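Local coordinates for L-threonine 3-dehydrogenase (Clostridioides difficile, PDB 7OL1), which probably oxidises L-threonine at its 3-hydroxyl group as a member of the NAD(P)-dependent epimerase/dehydratase family, at residues N261-S266 with N302-S306. Residues are numbered along the deposited sequence; the frame is centred on the assembly and turned at random.
Sequences NITAMS and NSLDS
Asn261 meets Leu304 CB and the backbone of Asp305 through its CB, CG and ND2, and shows how an amide can lie along a loop and add one weak bond to it. Its CB sits 3.7 Å from Asp305 O and its CG 4.0 Å from Leu304 CB, the two side chains crossing at about a right angle. At the tip the amide divides its work. ND2 gives a weak but fairly straight hydrogen bond to Asp305 O (3.4 Å, 162° at the hydrogen) and another weak one to Pro152 O, while OD1 accepts from Arg189. Having CG beside the backbone N (chi1 -68°) turns the amide toward the 302-306 loop.

Leu304 answers by sending CD1 against the backbone of 261-266, 3.7 Å from Ile262 O. Thr263 splits its two branches: methyl CG2 lies 3.6 Å from Leu304 O and also touches Ser306 OG, whereas OG1, anti to the backbone N, bonds to Asp232. Beyond it, Ser266 OG bonds to Asn302 O at 3.0 Å.

The 302-306 loop, which leads from helix 291-299 into helix 307-313, is thus laid beside strands 260-261 and 265-266 in the Rossmann-type fold of an extended short-chain dehydrogenase/reductase. Two side chains of 261-266, Asn261 weakly and Ser266, donate to backbone carbonyls of 302-306, beside van der Waals contacts. No salt bridge links the segments directly; instead one carboxylate oxygen of Asp232 bonds both Thr263 OG1 and Leu304 N, which implies an attachment made partly through a third residue.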
loop_
_atom_site.group_PDB
_atom_site.type_symbol
_atom_site.label_atom_id
_atom_site.label_comp_id
_atom_site.label_asym_id
_atom_site.label_seq_id
_atom_site.Cartn_x
_atom_site.Cartn_y
_atom_site.Cartn_z
ATOM N N ASN A 261 12.803 -6.119 -8.693
ATOM C CA ASN A 261 13.783 -5.131 -9.201
ATOM C C ASN A 261 14.417 -5.679 -10.476
ATOM O O ASN A 261 14.828 -6.879 -10.496
ATOM C CB ASN A 261 14.954 -4.898 -8.268
ATOM C CG ASN A 261 14.594 -4.213 -6.985
ATOM O OD1 ASN A 261 13.532 -3.608 -6.878
ATOM N ND2 ASN A 261 15.505 -4.309 -6.029
ATOM N N ILE A 262 14.520 -4.843 -11.496
ATOM C CA ILE A 262 15.350 -5.184 -12.670
ATOM C C ILE A 262 16.063 -3.911 -13.064
ATOM O O ILE A 262 15.584 -2.829 -12.718
ATOM C CB ILE A 262 14.535 -5.768 -13.831
ATOM C CG1 ILE A 262 13.456 -4.809 -14.319
ATOM C CG2 ILE A 262 13.936 -7.105 -13.476
ATOM C CD1 ILE A 262 12.860 -5.234 -15.661
ATOM N N THR A 263 17.202 -4.064 -13.714
ATOM C CA THR A 263 17.993 -2.925 -14.227
ATOM C C THR A 263 19.077 -3.481 -15.146
ATOM O O THR A 263 19.334 -4.725 -15.101
ATOM C CB THR A 263 18.553 -2.083 -13.084
ATOM O OG1 THR A 263 19.060 -0.884 -13.672
ATOM C CG2 THR A 263 19.605 -2.848 -12.317
ATOM N N ALA A 264 19.597 -2.592 -15.993
ATOM C CA ALA A 264 20.623 -2.876 -17.017
ATOM C C ALA A 264 21.811 -1.932 -16.840
ATOM O O ALA A 264 22.893 -2.281 -17.323
ATOM C CB ALA A 264 20.014 -2.702 -18.385
ATOM N N MET A 265 21.590 -0.780 -16.197
ATOM C CA MET A 265 22.569 0.332 -16.122
ATOM C C MET A 265 22.069 1.401 -15.132
ATOM O O MET A 265 20.865 1.436 -14.882
ATOM C CB MET A 265 22.870 0.921 -17.518
ATOM C CG MET A 265 21.677 1.365 -18.369
ATOM S SD MET A 265 21.987 1.582 -20.198
ATOM C CE MET A 265 22.003 -0.120 -20.740
ATOM N N SER A 266 23.006 2.114 -14.490
ATOM C CA SER A 266 22.858 3.448 -13.849
ATOM C C SER A 266 23.769 4.432 -14.581
ATOM O O SER A 266 24.864 4.021 -14.974
ATOM C CB SER A 266 23.223 3.444 -12.386
ATOM O OG SER A 266 22.693 2.305 -11.734
ATOM N N ASN A 302 19.754 5.209 -6.887
ATOM C CA ASN A 302 20.790 5.434 -7.921
ATOM C C ASN A 302 20.941 4.136 -8.713
ATOM O O ASN A 302 21.244 4.225 -9.941
ATOM C CB ASN A 302 22.136 5.840 -7.312
ATOM C CG ASN A 302 22.039 6.994 -6.335
ATOM O OD1 ASN A 302 21.382 8.001 -6.616
ATOM N ND2 ASN A 302 22.685 6.845 -5.182
ATOM N N SER A 303 20.755 2.990 -8.041
ATOM C CA SER A 303 20.932 1.638 -8.645
ATOM C C SER A 303 20.222 0.588 -7.787
ATOM O O SER A 303 20.250 0.718 -6.552
ATOM C CB SER A 303 22.398 1.309 -8.821
ATOM O OG SER A 303 22.981 0.931 -7.585
ATOM N N LEU A 304 19.609 -0.415 -8.415
ATOM C CA LEU A 304 18.846 -1.469 -7.698
ATOM C C LEU A 304 19.616 -2.773 -7.835
ATOM O O LEU A 304 20.412 -2.911 -8.814
ATOM C CB LEU A 304 17.441 -1.688 -8.288
ATOM C CG LEU A 304 16.548 -0.477 -8.569
ATOM C CD1 LEU A 304 15.504 -0.842 -9.615
ATOM C CD2 LEU A 304 15.866 0.027 -7.306
ATOM N N ASP A 305 19.262 -3.729 -6.978
ATOM C CA ASP A 305 19.838 -5.087 -6.976
ATOM C C ASP A 305 18.860 -6.065 -7.638
ATOM O O ASP A 305 17.943 -6.549 -6.951
ATOM C CB ASP A 305 20.244 -5.460 -5.539
ATOM C CG ASP A 305 20.906 -6.819 -5.408
ATOM O OD1 ASP A 305 21.260 -7.398 -6.460
ATOM O OD2 ASP A 305 21.018 -7.311 -4.273
ATOM N N SER A 306 19.165 -6.467 -8.875
ATOM C CA SER A 306 18.415 -7.470 -9.683
ATOM C C SER A 306 18.647 -8.919 -9.235
ATOM O O SER A 306 18.125 -9.851 -9.920
ATOM C CB SER A 306 18.740 -7.340 -11.157
ATOM O OG SER A 306 19.765 -6.387 -11.420
#